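Local coordinates for protein uncharacterized metal-dependent hydrolase (Pyrococcus horikoshii, PDB 3IGH) that has no established substrate but probably hydrolyses carbon-nitrogen bonds other than peptide bonds, as a metal-dependent member of the amidohydrolase superfamily, at residues V311-D322 and R336-Q347. Sequence-based numbering, arbitrary orientation. Where two conformers were deposited one is given.
With SO4 (sulfate ion), chain G; SO4 (sulfate ion), chain B.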
# COMPACT_ATOMS: atom_id res chain seq x y z
N VAL A 311 17.22 -2.38 -2.61
CA VAL A 311 17.94 -2.24 -3.86
C VAL A 311 18.59 -3.59 -4.20
O VAL A 311 19.40 -4.12 -3.43
CB VAL A 311 19.03 -1.13 -3.76
CG1 VAL A 311 19.77 -0.98 -5.09
CG2 VAL A 311 18.39 0.21 -3.31
N ALA A 312 18.20 -4.15 -5.34
CA ALA A 312 18.75 -5.40 -5.83
C ALA A 312 19.58 -5.14 -7.07
O ALA A 312 19.12 -4.48 -8.00
CB ALA A 312 17.64 -6.42 -6.15
N ILE A 313 20.81 -5.64 -7.06
CA ILE A 313 21.70 -5.45 -8.19
C ILE A 313 22.12 -6.80 -8.80
O ILE A 313 22.72 -7.64 -8.13
CB ILE A 313 22.97 -4.64 -7.81
CG1 ILE A 313 22.58 -3.32 -7.11
CG2 ILE A 313 23.80 -4.37 -9.05
CD1 ILE A 313 23.77 -2.39 -6.77
N HIS A 314 21.79 -6.98 -10.07
CA HIS A 314 22.28 -8.10 -10.88
C HIS A 314 23.80 -7.97 -11.05
O HIS A 314 24.28 -6.94 -11.55
CB HIS A 314 21.56 -8.04 -12.24
CG HIS A 314 22.15 -8.89 -13.33
ND1 HIS A 314 21.42 -9.86 -13.98
CD2 HIS A 314 23.36 -8.86 -13.94
CE1 HIS A 314 22.16 -10.42 -14.92
NE2 HIS A 314 23.35 -9.84 -14.91
N ALA A 315 24.53 -9.00 -10.65
CA ALA A 315 25.97 -9.10 -10.92
C ALA A 315 26.35 -10.56 -11.17
O ALA A 315 26.33 -11.37 -10.25
CB ALA A 315 26.79 -8.53 -9.76
N ILE A 316 26.69 -10.88 -12.41
CA ILE A 316 27.07 -12.25 -12.77
C ILE A 316 28.60 -12.39 -12.76
O ILE A 316 29.14 -13.24 -12.06
CB ILE A 316 26.38 -12.67 -14.11
CG1 ILE A 316 24.88 -12.85 -13.86
CG2 ILE A 316 26.96 -13.98 -14.65
CD1 ILE A 316 24.06 -13.33 -15.05
N GLY A 317 29.29 -11.53 -13.50
CA GLY A 317 30.75 -11.58 -13.57
C GLY A 317 31.41 -11.12 -12.28
O GLY A 317 30.78 -10.43 -11.47
N ASP A 318 32.67 -11.50 -12.09
CA ASP A 318 33.36 -11.15 -10.85
C ASP A 318 33.71 -9.66 -10.76
O ASP A 318 33.71 -9.10 -9.66
CB ASP A 318 34.60 -12.02 -10.63
CG ASP A 318 35.71 -11.71 -11.61
OD1 ASP A 318 35.53 -11.88 -12.84
OD2 ASP A 318 36.78 -11.28 -11.14
N LYS A 319 33.97 -9.03 -11.90
CA LYS A 319 34.21 -7.58 -11.89
C LYS A 319 32.90 -6.81 -11.67
O LYS A 319 32.89 -5.79 -11.00
CB LYS A 319 34.89 -7.10 -13.18
CG LYS A 319 35.37 -5.66 -13.11
CD LYS A 319 36.14 -5.26 -14.37
CE LYS A 319 37.05 -4.08 -14.06
NZ LYS A 319 37.95 -3.75 -15.21
N ALA A 320 31.80 -7.33 -12.21
CA ALA A 320 30.48 -6.75 -11.98
C ALA A 320 30.14 -6.76 -10.50
O ALA A 320 29.52 -5.82 -10.00
CB ALA A 320 29.45 -7.53 -12.72
N LEU A 321 30.54 -7.83 -9.82
CA LEU A 321 30.38 -7.94 -8.38
C LEU A 321 31.16 -6.86 -7.63
O LEU A 321 30.64 -6.30 -6.65
CB LEU A 321 30.76 -9.34 -7.89
CG LEU A 321 30.61 -9.58 -6.39
CD1 LEU A 321 29.16 -9.35 -5.92
CD2 LEU A 321 31.05 -10.98 -6.04
N ASP A 322 32.39 -6.57 -8.07
CA ASP A 322 33.18 -5.46 -7.52
C ASP A 322 32.39 -4.15 -7.61
O ASP A 322 32.31 -3.40 -6.64
CB ASP A 322 34.52 -5.28 -8.24
CG ASP A 322 35.53 -6.37 -7.92
OD1 ASP A 322 35.57 -6.85 -6.77
OD2 ASP A 322 36.31 -6.73 -8.83
N ARG A 336 20.96 -6.21 -1.76
CA ARG A 336 20.99 -7.58 -2.21
C ARG A 336 21.64 -7.69 -3.59
O ARG A 336 21.55 -6.76 -4.40
CB ARG A 336 19.60 -8.25 -2.15
CG ARG A 336 18.47 -7.48 -2.78
CD ARG A 336 17.13 -8.24 -2.68
NE ARG A 336 17.08 -9.42 -3.54
CZ ARG A 336 16.04 -10.24 -3.64
NH1 ARG A 336 14.92 -10.01 -2.95
NH2 ARG A 336 16.11 -11.29 -4.44
N ILE A 337 22.35 -8.79 -3.80
CA ILE A 337 22.96 -9.06 -5.09
C ILE A 337 22.28 -10.28 -5.70
O ILE A 337 22.04 -11.28 -5.03
CB ILE A 337 24.49 -9.22 -4.97
CG1 ILE A 337 25.14 -7.85 -4.79
CG2 ILE A 337 25.10 -9.90 -6.22
CD1 ILE A 337 26.40 -7.87 -3.96
N GLU A 338 21.94 -10.16 -6.99
CA GLU A 338 21.29 -11.22 -7.73
C GLU A 338 22.33 -11.98 -8.55
O GLU A 338 23.19 -11.35 -9.19
CB GLU A 338 20.22 -10.64 -8.66
CG GLU A 338 19.27 -9.65 -7.98
CD GLU A 338 18.64 -10.21 -6.71
OE1 GLU A 338 17.90 -11.21 -6.80
OE2 GLU A 338 18.89 -9.66 -5.62
N HIS A 339 22.22 -13.31 -8.51
CA HIS A 339 23.08 -14.29 -9.20
C HIS A 339 24.37 -14.60 -8.44
O HIS A 339 24.55 -15.73 -7.96
CB HIS A 339 23.39 -13.89 -10.64
CG HIS A 339 22.19 -13.82 -11.53
ND1 HIS A 339 21.86 -14.82 -12.41
CD2 HIS A 339 21.25 -12.85 -11.69
CE1 HIS A 339 20.76 -14.49 -13.07
NE2 HIS A 339 20.37 -13.30 -12.64
N ALA A 340 25.26 -13.61 -8.35
CA ALA A 340 26.59 -13.76 -7.74
C ALA A 340 27.30 -15.01 -8.29
O ALA A 340 27.83 -15.83 -7.54
CB ALA A 340 26.49 -13.80 -6.21
N SER A 341 27.30 -15.13 -9.62
CA SER A 341 27.68 -16.36 -10.30
C SER A 341 29.17 -16.68 -10.22
O SER A 341 29.56 -17.85 -10.16
CB SER A 341 27.24 -16.29 -11.76
OG SER A 341 25.86 -15.98 -11.86
N LEU A 342 29.98 -15.63 -10.18
CA LEU A 342 31.43 -15.74 -10.09
C LEU A 342 31.91 -14.85 -8.95
O LEU A 342 31.84 -13.62 -9.04
CB LEU A 342 32.07 -15.24 -11.39
CG LEU A 342 32.35 -16.18 -12.56
CD1 LEU A 342 33.25 -15.46 -13.53
CD2 LEU A 342 33.04 -17.42 -12.08
N VAL A 343 32.37 -15.48 -7.87
CA VAL A 343 32.86 -14.77 -6.69
C VAL A 343 34.28 -15.25 -6.37
O VAL A 343 34.48 -16.44 -6.14
CB VAL A 343 31.96 -15.03 -5.45
CG1 VAL A 343 32.51 -14.33 -4.21
CG2 VAL A 343 30.51 -14.57 -5.72
N ARG A 344 35.24 -14.33 -6.37
CA ARG A 344 36.65 -14.66 -6.05
C ARG A 344 36.82 -14.87 -4.55
O ARG A 344 36.01 -14.38 -3.77
CB ARG A 344 37.57 -13.52 -6.50
CG ARG A 344 37.42 -13.08 -7.94
CD ARG A 344 38.52 -12.08 -8.33
NE ARG A 344 38.51 -10.91 -7.45
CZ ARG A 344 37.94 -9.74 -7.74
NH1 ARG A 344 37.98 -8.76 -6.85
NH2 ARG A 344 37.32 -9.55 -8.90
N ASP A 345 37.89 -15.56 -4.14
CA ASP A 345 38.18 -15.78 -2.71
C ASP A 345 38.27 -14.47 -1.93
O ASP A 345 37.81 -14.40 -0.79
CB ASP A 345 39.48 -16.59 -2.50
CG ASP A 345 39.39 -18.03 -3.00
OD1 ASP A 345 40.36 -18.79 -2.76
OD2 ASP A 345 38.38 -18.42 -3.64
N ASP A 346 38.84 -13.44 -2.55
CA ASP A 346 38.98 -12.12 -1.91
C ASP A 346 37.64 -11.38 -1.73
O ASP A 346 37.49 -10.55 -0.83
CB ASP A 346 39.99 -11.25 -2.67
CG ASP A 346 39.63 -11.07 -4.14
OD1 ASP A 346 38.77 -10.22 -4.46
OD2 ASP A 346 40.24 -11.75 -4.99
N GLN A 347 36.68 -11.69 -2.59
CA GLN A 347 35.37 -11.05 -2.55
C GLN A 347 34.46 -11.61 -1.45
O GLN A 347 33.49 -10.96 -1.06
CB GLN A 347 34.68 -11.16 -3.90
CG GLN A 347 35.28 -10.26 -4.96
CD GLN A 347 34.66 -10.47 -6.31
OE1 GLN A 347 34.46 -11.61 -6.74
NE2 GLN A 347 34.36 -9.38 -7.01
S SO4 G . 41.25 -15.77 -5.73
O1 SO4 G . 40.05 -16.60 -5.84
O2 SO4 G . 41.57 -15.20 -7.03
O3 SO4 G . 41.01 -14.67 -4.80
O4 SO4 G . 42.35 -16.60 -5.26
S SO4 B . 18.00 -11.06 -14.26
O1 SO4 B . 16.59 -10.93 -13.94
O2 SO4 B . 18.31 -12.47 -14.44
O3 SO4 B . 18.27 -10.37 -15.52
O4 SO4 B . 18.80 -10.52 -13.16
O HOH W 1 29.29 -12.49 -9.14
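Arg344 reaches back to the first turn of the helix that begins at Asp318 and joins two of its carboxylates. End-on, NH1 and NH2 grip Asp322, whose OD2 lies 3.0 Å from NH2 and in the guanidinium plane. The same Arg344 NH2 bonds Asp318 OD2 at 2.9 Å on its anti side, the two planes almost perpendicular (87°); that oxygen also accepts from Ser277. Asp346, itself poorly ordered, meets NE and NH1 side-on and extends the salt-bridge network, while the amide of Gln347 lies over one guanidinium face. With alanine here, the carboxylates of Asp318, Asp322 and Asp346 would probably be left close together without their shared positive charge, and the Gln347 amide without the flat group it lies over. Gln347 NE2 also donates to Asp318 O (2.7 Å) and, weakly, to Asp322 OD1, while its OE1 accepts from Arg344 N. This charged end is the more open one: Arg344 and Asp322 are partly exposed, and a sulfate sits at Asp345 N.

Midway, beside Gln347, the packing tightens: Leu321, with CG anti to the backbone N (chi1 -179°), sends CD2 to Val343 CG2 at 3.6 Å and turns CD1 to Ile337. The far end is closely packed and buried. Strands 311-315 and 336-337 run parallel, joined by backbone bonds such as Glu338 N to Ile313 O (2.9 Å). Ile316 lays CD1 over one face of the His339 ring in a CH-pi contact, 4.0 Å from the centroid. Beyond, His314 ND1 and His339 NE2 both donate to a second sulfate, probably from the crystallisation liquor. Strand 310-315, helix 318-331 and strand 336-337 form a right-handed beta-alpha-beta unit of the amidohydrolase TIM barrel, its strand-end histidines consistent with the family's metal site.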